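Local coordinates for single-stranded DNA-binding protein (Thermus aquaticus, PDB 2IHE) that binds single-stranded DNA and probably recruits partner proteins to it during DNA replication, recombination and repair, at residues 29-34 with 55-60; 77-82 with 101-106. One frame throughout, in Å; residues are numbered along the deposited sequence.

Contact 1 of 2, residues 29-34 with 55-60; sequences ILDLNL and RVRLLG
Leu32 and Val56 meet on the buried face of two antiparallel strands, Leu32 CB lying 3.7 Å from Val56 CG2, while Leu34 CD1 packs more distantly on Val56 CG1. Leu30 and Leu58 form the next pair on this face. Four nearly straight backbone bonds flank these residues: Leu30 and Leu58 exchange one pair, Leu32 and Val56 the other, with Leu32 N to Val56 O at 2.9 Å. The strands belong to the hairpin 29-38/50-59 of the first OB fold, and Leu14 and Leu70 close over Leu32 on its core side. The opposite, more solvent-accessible face is held mostly by charge. Here Asp31 sits between two arginines: OD1 accepts a bent bond on its syn lone pair from Arg57 NE at 3.1 Å, 30° out of the guanidinium plane. Its OD2 lies 3.0 Å from Arg55 NE but over the guanidinium face, an attraction of charges with no N-H aimed at it. Arg57, with CG anti to the backbone N (chi1 174°) and a bend at chi3, also lays its guanidinium face against Ile29 CG2. A leucine in place of Arg57 would probably leave Asp31 OD1 without its N-H donor. Farther along, Ile29 CG1 presses on Leu59 CD2 at 3.5 Å.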
ATOM      1  N   ILE A  29     -19.790  -4.800 -16.549  1.00 35.82           N
ATOM      2  CA  ILE A  29     -19.780  -4.663 -15.104  1.00 46.63           C
ATOM      3  C   ILE A  29     -19.648  -6.042 -14.474  1.00 52.82           C
ATOM      4  O   ILE A  29     -20.467  -6.921 -14.726  1.00 48.99           O
ATOM      5  CB  ILE A  29     -21.075  -4.015 -14.613  1.00 49.11           C
ATOM      6  CG1 ILE A  29     -21.270  -2.666 -15.308  1.00 51.40           C
ATOM      7  CG2 ILE A  29     -21.024  -3.837 -13.116  1.00 34.20           C
ATOM      8  CD1 ILE A  29     -22.578  -1.978 -14.979  1.00 55.76           C
ATOM      9  N   LEU A  30     -18.613  -6.231 -13.661  1.00 43.98           N
ATOM     10  CA  LEU A  30     -18.380  -7.517 -13.010  1.00 37.19           C
ATOM     11  C   LEU A  30     -18.204  -7.344 -11.501  1.00 44.94           C
ATOM     12  O   LEU A  30     -17.292  -6.652 -11.056  1.00 51.55           O
ATOM     13  CB  LEU A  30     -17.135  -8.181 -13.607  1.00 34.65           C
ATOM     14  CG  LEU A  30     -16.841  -9.630 -13.217  1.00 46.93           C
ATOM     15  CD1 LEU A  30     -17.868 -10.562 -13.847  1.00 39.59           C
ATOM     16  CD2 LEU A  30     -15.445  -9.989 -13.684  1.00 36.32           C
ATOM     17  N   ASP A  31     -19.087  -7.971 -10.726  1.00 46.14           N
ATOM     18  CA  ASP A  31     -19.049  -7.914  -9.261  1.00 47.36           C
ATOM     19  C   ASP A  31     -18.464  -9.209  -8.712  1.00 46.56           C
ATOM     20  O   ASP A  31     -18.909 -10.297  -9.073  1.00 45.38           O
ATOM     21  CB  ASP A  31     -20.464  -7.723  -8.688  1.00 40.64           C
ATOM     22  CG  ASP A  31     -20.895  -6.267  -8.649  1.00 42.14           C
ATOM     23  OD1 ASP A  31     -20.435  -5.484  -9.501  1.00 61.88           O
ATOM     24  OD2 ASP A  31     -21.707  -5.912  -7.771  1.00 58.79           O
ATOM     25  N   LEU A  32     -17.460  -9.086  -7.850  1.00 48.41           N
ATOM     26  CA  LEU A  32     -16.822 -10.248  -7.243  1.00 40.89           C
ATOM     27  C   LEU A  32     -17.019 -10.174  -5.740  1.00 47.84           C
ATOM     28  O   LEU A  32     -16.768  -9.145  -5.133  1.00 39.36           O
ATOM     29  CB  LEU A  32     -15.326 -10.265  -7.546  1.00 37.80           C
ATOM     30  CG  LEU A  32     -14.925 -10.153  -9.012  1.00 40.77           C
ATOM     31  CD1 LEU A  32     -13.443 -10.447  -9.165  1.00 42.69           C
ATOM     32  CD2 LEU A  32     -15.731 -11.137  -9.817  1.00 58.75           C
ATOM     33  N   ASN A  33     -17.479 -11.264  -5.140  1.00 42.96           N
ATOM     34  CA  ASN A  33     -17.693 -11.301  -3.700  1.00 39.01           C
ATOM     35  C   ASN A  33     -16.491 -12.002  -3.086  1.00 38.51           C
ATOM     36  O   ASN A  33     -16.280 -13.192  -3.309  1.00 39.91           O
ATOM     37  CB  ASN A  33     -18.983 -12.058  -3.386  1.00 45.36           C
ATOM     38  CG  ASN A  33     -20.188 -11.478  -4.113  1.00 48.06           C
ATOM     39  OD1 ASN A  33     -20.653 -10.384  -3.794  1.00 50.55           O
ATOM     40  ND2 ASN A  33     -20.690 -12.207  -5.108  1.00 61.27           N
ATOM     41  N   LEU A  34     -15.697 -11.248  -2.327  1.00 39.26           N
ATOM     42  CA  LEU A  34     -14.501 -11.778  -1.697  1.00 34.92           C
ATOM     43  C   LEU A  34     -14.620 -11.922  -0.182  1.00 35.84           C
ATOM     44  O   LEU A  34     -15.276 -11.129   0.491  1.00 33.59           O
ATOM     45  CB  LEU A  34     -13.291 -10.888  -2.025  1.00 40.99           C
ATOM     46  CG  LEU A  34     -12.777 -10.778  -3.466  1.00 54.99           C
ATOM     47  CD1 LEU A  34     -11.542  -9.882  -3.500  1.00 37.62           C
ATOM     48  CD2 LEU A  34     -12.435 -12.157  -4.004  1.00 61.51           C
ATOM     49  N   ARG A  55     -17.740  -6.987  -1.561  1.00 30.00           N
ATOM     50  CA  ARG A  55     -18.087  -7.088  -2.968  1.00 36.08           C
ATOM     51  C   ARG A  55     -17.242  -6.029  -3.682  1.00 36.03           C
ATOM     52  O   ARG A  55     -17.266  -4.859  -3.309  1.00 56.48           O
ATOM     53  CB  ARG A  55     -19.564  -6.774  -3.179  1.00 38.58           C
ATOM     54  CG  ARG A  55     -20.075  -7.094  -4.564  1.00 42.08           C
ATOM     55  CD  ARG A  55     -21.206  -6.170  -4.905  1.00 50.46           C
ATOM     56  NE  ARG A  55     -20.690  -4.840  -5.187  1.00 63.63           N
ATOM     57  CZ  ARG A  55     -21.382  -3.719  -5.024  1.00 64.43           C
ATOM     58  NH1 ARG A  55     -22.627  -3.765  -4.572  1.00 67.57           N
ATOM     59  NH2 ARG A  55     -20.831  -2.549  -5.323  1.00 50.92           N
ATOM     60  N   VAL A  56     -16.479  -6.437  -4.689  1.00 37.93           N
ATOM     61  CA  VAL A  56     -15.651  -5.493  -5.427  1.00 47.15           C
ATOM     62  C   VAL A  56     -16.184  -5.400  -6.843  1.00 42.66           C
ATOM     63  O   VAL A  56     -16.533  -6.411  -7.454  1.00 31.56           O
ATOM     64  CB  VAL A  56     -14.157  -5.932  -5.474  1.00 48.03           C
ATOM     65  CG1 VAL A  56     -13.723  -6.438  -4.116  1.00 42.46           C
ATOM     66  CG2 VAL A  56     -13.936  -6.976  -6.547  1.00 56.76           C
ATOM     67  N   ARG A  57     -16.245  -4.183  -7.365  1.00 36.43           N
ATOM     68  CA  ARG A  57     -16.751  -3.979  -8.709  1.00 27.82           C
ATOM     69  C   ARG A  57     -15.679  -3.655  -9.744  1.00 33.07           C
ATOM     70  O   ARG A  57     -14.844  -2.773  -9.550  1.00 36.25           O
ATOM     71  CB  ARG A  57     -17.797  -2.873  -8.705  1.00 28.67           C
ATOM     72  CG  ARG A  57     -18.262  -2.507 -10.098  1.00 38.33           C
ATOM     73  CD  ARG A  57     -19.525  -1.669 -10.071  1.00 36.30           C
ATOM     74  NE  ARG A  57     -20.652  -2.403  -9.516  1.00 44.69           N
ATOM     75  CZ  ARG A  57     -21.916  -2.010  -9.622  1.00 61.35           C
ATOM     76  NH1 ARG A  57     -22.213  -0.886 -10.264  1.00 75.61           N
ATOM     77  NH2 ARG A  57     -22.882  -2.748  -9.097  1.00 63.30           N
ATOM     78  N   LEU A  58     -15.716  -4.388 -10.850  1.00 26.55           N
ATOM     79  CA  LEU A  58     -14.782  -4.196 -11.949  1.00 33.75           C
ATOM     80  C   LEU A  58     -15.630  -3.751 -13.147  1.00 38.70           C
ATOM     81  O   LEU A  58     -16.679  -4.331 -13.415  1.00 30.51           O
ATOM     82  CB  LEU A  58     -14.058  -5.516 -12.232  1.00 34.50           C
ATOM     83  CG  LEU A  58     -12.830  -5.537 -13.144  1.00 46.08           C
ATOM     84  CD1 LEU A  58     -11.783  -4.522 -12.680  1.00 35.72           C
ATOM     85  CD2 LEU A  58     -12.272  -6.949 -13.142  1.00 32.83           C
ATOM     86  N   LEU A  59     -15.194  -2.705 -13.840  1.00 33.98           N
ATOM     87  CA  LEU A  59     -15.941  -2.195 -14.984  1.00 43.43           C
ATOM     88  C   LEU A  59     -15.076  -2.172 -16.218  1.00 45.12           C
ATOM     89  O   LEU A  59     -13.855  -2.124 -16.123  1.00 55.42           O
ATOM     90  CB  LEU A  59     -16.407  -0.762 -14.740  1.00 39.73           C
ATOM     91  CG  LEU A  59     -17.301  -0.404 -13.561  1.00 39.93           C
ATOM     92  CD1 LEU A  59     -17.588   1.091 -13.576  1.00 41.27           C
ATOM     93  CD2 LEU A  59     -18.582  -1.201 -13.643  1.00 32.29           C
ATOM     94  N   GLY A  60     -15.713  -2.193 -17.381  1.00 46.22           N
ATOM     95  CA  GLY A  60     -14.972  -2.124 -18.628  1.00 46.76           C
ATOM     96  C   GLY A  60     -14.181  -3.338 -19.083  1.00 51.07           C
ATOM     97  O   GLY A  60     -14.442  -4.472 -18.671  1.00 54.51           O
TER

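Contact 2 of 2, residues 77-82 with 101-106; sequences FVEGRL and AEFIDP
A classic beta bulge interrupts this antiparallel pairing: Glu102 and Phe103 both face Glu79, whose carbonyl oxygen receives Glu102 N at 3.1 Å and, weakly, Phe103 N at 3.4 Å. The return bond, from Glu79 N to Phe103 O, is straight but also weak. Past the bulge Gly80 pairs with Ala101 in a spot where a side chain would crowd the Ala101 CA. Regular pairing resumes at the other end, Phe77 and Asp105 exchanging two bonds of 2.9 Å between Phe77 N and Asp105 O and between Asp105 N and Phe77 O.

The bulge also turns Glu102 toward strand 77-82. Its OE1 comes 3.3 Å from Glu79 OE2, two acceptors with carboxylate planes 82° apart, a closeness that might favour a proton on one of them. Its OE2 makes a long salt bridge of 3.5 Å to Arg81 NE, and Arg81 NH1 in turn pairs with Glu83. Glu79 is extended, its CG pointing away from its own backbone N (chi1 -180°), which carries the carboxylate alongside Phe103, Glu79 OE1 3.6 Å from Phe103 CD1. Asp105 OD2 lies in plane at the edge of the Phe77 ring, but its strong partner is Ala2 N of the second subunit.

On this same face Phe77 packs against Ile132 of the second subunit; on the other, Val78 meets Leu34 of strand 29-38 and Ile104 rests on Trp66 of helix 61-66, with strand 5-14 flanking 77-82.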
ATOM      1  N   PHE A  77      -6.214 -11.190  -6.227  1.00 29.38           N
ATOM      2  CA  PHE A  77      -5.538  -9.993  -5.728  1.00 29.27           C
ATOM      3  C   PHE A  77      -6.235  -8.778  -6.349  1.00 33.49           C
ATOM      4  O   PHE A  77      -6.432  -8.722  -7.558  1.00 33.15           O
ATOM      5  CB  PHE A  77      -4.060  -9.961  -6.119  1.00 26.97           C
ATOM      6  CG  PHE A  77      -3.394  -8.606  -5.896  1.00 26.82           C
ATOM      7  CD1 PHE A  77      -3.299  -8.051  -4.615  1.00 28.93           C
ATOM      8  CD2 PHE A  77      -2.877  -7.879  -6.973  1.00 23.82           C
ATOM      9  CE1 PHE A  77      -2.701  -6.793  -4.414  1.00 32.34           C
ATOM     10  CE2 PHE A  77      -2.279  -6.630  -6.785  1.00 23.64           C
ATOM     11  CZ  PHE A  77      -2.190  -6.084  -5.503  1.00 30.64           C
ATOM     12  N   VAL A  78      -6.601  -7.813  -5.517  1.00 25.62           N
ATOM     13  CA  VAL A  78      -7.274  -6.600  -5.963  1.00 30.29           C
ATOM     14  C   VAL A  78      -6.469  -5.342  -5.661  1.00 35.51           C
ATOM     15  O   VAL A  78      -5.909  -5.208  -4.584  1.00 26.33           O
ATOM     16  CB  VAL A  78      -8.623  -6.433  -5.256  1.00 33.81           C
ATOM     17  CG1 VAL A  78      -9.295  -5.152  -5.713  1.00 28.83           C
ATOM     18  CG2 VAL A  78      -9.496  -7.641  -5.515  1.00 23.19           C
ATOM     19  N   GLU A  79      -6.405  -4.432  -6.622  1.00 29.86           N
ATOM     20  CA  GLU A  79      -5.742  -3.143  -6.437  1.00 28.52           C
ATOM     21  C   GLU A  79      -6.869  -2.185  -6.785  1.00 33.68           C
ATOM     22  O   GLU A  79      -7.350  -2.213  -7.905  1.00 25.99           O
ATOM     23  CB  GLU A  79      -4.616  -2.944  -7.437  1.00 36.49           C
ATOM     24  CG  GLU A  79      -3.912  -1.612  -7.245  1.00 44.08           C
ATOM     25  CD  GLU A  79      -3.091  -1.179  -8.450  1.00 40.20           C
ATOM     26  OE1 GLU A  79      -2.467  -2.041  -9.108  1.00 40.87           O
ATOM     27  OE2 GLU A  79      -3.052   0.036  -8.724  1.00 49.66           O
ATOM     28  N   GLY A  80      -7.317  -1.361  -5.849  1.00 28.52           N
ATOM     29  CA  GLY A  80      -8.412  -0.468  -6.178  1.00 30.23           C
ATOM     30  C   GLY A  80      -8.584   0.740  -5.285  1.00 25.86           C
ATOM     31  O   GLY A  80      -7.606   1.291  -4.786  1.00 25.79           O
ATOM     32  N   ARG A  81      -9.829   1.157  -5.079  1.00 23.88           N
ATOM     33  CA  ARG A  81     -10.113   2.322  -4.247  1.00 28.14           C
ATOM     34  C   ARG A  81     -11.543   2.310  -3.704  1.00 24.98           C
ATOM     35  O   ARG A  81     -12.385   1.547  -4.167  1.00 35.46           O
ATOM     36  CB  ARG A  81      -9.889   3.594  -5.061  1.00 36.43           C
ATOM     37  CG  ARG A  81     -10.728   3.643  -6.314  1.00 46.24           C
ATOM     38  CD  ARG A  81     -10.320   4.777  -7.221  1.00 57.33           C
ATOM     39  NE  ARG A  81     -10.607   4.460  -8.624  1.00 66.01           N
ATOM     40  CZ  ARG A  81     -11.826   4.331  -9.149  1.00 65.82           C
ATOM     41  NH1 ARG A  81     -12.907   4.494  -8.391  1.00 64.94           N
ATOM     42  NH2 ARG A  81     -11.961   4.042 -10.440  1.00 63.06           N
ATOM     43  N   LEU A  82     -11.815   3.166  -2.722  1.00 29.25           N
ATOM     44  CA  LEU A  82     -13.146   3.245  -2.123  1.00 38.21           C
ATOM     45  C   LEU A  82     -14.042   4.246  -2.836  1.00 42.16           C
ATOM     46  O   LEU A  82     -13.629   5.365  -3.129  1.00 40.80           O
ATOM     47  CB  LEU A  82     -13.045   3.622  -0.643  1.00 37.14           C
ATOM     48  CG  LEU A  82     -12.331   2.604   0.245  1.00 40.87           C
ATOM     49  CD1 LEU A  82     -12.361   3.071   1.689  1.00 36.95           C
ATOM     50  CD2 LEU A  82     -13.012   1.247   0.108  1.00 32.41           C
ATOM     51  N   ALA A 101     -12.512  -1.958  -8.180  1.00 41.44           N
ATOM     52  CA  ALA A 101     -11.280  -2.556  -8.638  1.00 37.02           C
ATOM     53  C   ALA A 101     -10.798  -1.928  -9.938  1.00 38.63           C
ATOM     54  O   ALA A 101     -11.538  -1.840 -10.909  1.00 36.55           O
ATOM     55  CB  ALA A 101     -11.466  -4.066  -8.815  1.00 31.53           C
ATOM     56  N   GLU A 102      -9.550  -1.476  -9.940  1.00 34.18           N
ATOM     57  CA  GLU A 102      -8.946  -0.894 -11.127  1.00 30.12           C
ATOM     58  C   GLU A 102      -8.340  -2.060 -11.893  1.00 38.12           C
ATOM     59  O   GLU A 102      -8.321  -2.068 -13.126  1.00 44.37           O
ATOM     60  CB  GLU A 102      -7.847   0.101 -10.742  1.00 29.79           C
ATOM     61  CG  GLU A 102      -8.330   1.296  -9.929  1.00 39.12           C
ATOM     62  CD  GLU A 102      -7.215   1.892  -9.084  1.00 56.50           C
ATOM     63  OE1 GLU A 102      -6.123   1.279  -9.021  1.00 91.34           O
ATOM     64  OE2 GLU A 102      -7.432   2.963  -8.477  1.00 70.53           O
ATOM     65  N   PHE A 103      -7.839  -3.039 -11.141  1.00 32.58           N
ATOM     66  CA  PHE A 103      -7.239  -4.247 -11.708  1.00 33.27           C
ATOM     67  C   PHE A 103      -7.459  -5.412 -10.759  1.00 37.04           C
ATOM     68  O   PHE A 103      -7.753  -5.220  -9.583  1.00 43.22           O
ATOM     69  CB  PHE A 103      -5.720  -4.116 -11.875  1.00 32.29           C
ATOM     70  CG  PHE A 103      -5.259  -2.846 -12.531  1.00 38.38           C
ATOM     71  CD1 PHE A 103      -4.837  -1.768 -11.759  1.00 44.07           C
ATOM     72  CD2 PHE A 103      -5.201  -2.741 -13.918  1.00 42.94           C
ATOM     73  CE1 PHE A 103      -4.352  -0.613 -12.356  1.00 48.52           C
ATOM     74  CE2 PHE A 103      -4.717  -1.584 -14.525  1.00 45.46           C
ATOM     75  CZ  PHE A 103      -4.295  -0.520 -13.745  1.00 44.88           C
ATOM     76  N   ILE A 104      -7.318  -6.623 -11.281  1.00 36.61           N
ATOM     77  CA  ILE A 104      -7.409  -7.832 -10.466  1.00 34.74           C
ATOM     78  C   ILE A 104      -6.453  -8.854 -11.060  1.00 33.26           C
ATOM     79  O   ILE A 104      -6.136  -8.810 -12.250  1.00 35.29           O
ATOM     80  CB  ILE A 104      -8.839  -8.470 -10.411  1.00 37.99           C
ATOM     81  CG1 ILE A 104      -9.254  -8.982 -11.791  1.00 43.30           C
ATOM     82  CG2 ILE A 104      -9.838  -7.478  -9.850  1.00 23.90           C
ATOM     83  CD1 ILE A 104     -10.494  -9.850 -11.770  1.00 60.91           C
ATOM     84  N   ASP A 105      -5.987  -9.765 -10.219  1.00 33.48           N
ATOM     85  CA  ASP A 105      -5.077 -10.808 -10.657  1.00 33.90           C
ATOM     86  C   ASP A 105      -5.351 -12.099  -9.919  1.00 35.54           C
ATOM     87  O   ASP A 105      -5.074 -12.218  -8.730  1.00 36.58           O
ATOM     88  CB  ASP A 105      -3.631 -10.385 -10.422  1.00 33.96           C
ATOM     89  CG  ASP A 105      -3.201  -9.286 -11.355  1.00 41.43           C
ATOM     90  OD1 ASP A 105      -2.941  -9.582 -12.541  1.00 46.76           O
ATOM     91  OD2 ASP A 105      -3.143  -8.124 -10.908  1.00 40.67           O
ATOM     92  N   PRO A 106      -5.945 -13.078 -10.608  1.00 42.60           N
ATOM     93  CA  PRO A 106      -6.214 -14.344  -9.926  1.00 37.44           C
ATOM     94  C   PRO A 106      -4.851 -14.927  -9.517  1.00 29.36           C
ATOM     95  O   PRO A 106      -3.885 -14.824 -10.274  1.00 30.80           O
ATOM     96  CB  PRO A 106      -6.911 -15.162 -11.012  1.00 35.66           C
ATOM     97  CG  PRO A 106      -7.645 -14.105 -11.797  1.00 42.83           C
ATOM     98  CD  PRO A 106      -6.606 -13.025 -11.924  1.00 40.23           C
TER

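From the N terminus, strand 5-14 comes first, followed by strand 29-38, whose hairpin return to 50-59 closes at contact 1. The chain then passes through helix 61-66 into strand 75-86, and contact 2 closes the second hairpin with strand 95-107. The two closures therefore follow in series, neither enclosing nor crossing the other. The two hairpins meet where strands 50-59 and 95-107 run parallel: Arg57 O lies 2.8 Å from Ala101 N, a probable hydrogen bond. Leu34 CD1 on Val78 CG2 and Leu58 CD2 on Ile104 CD1 join the buried faces. With strand 5-14 pairing with both 29-38 and 75-86, the strands close into the first OB barrel.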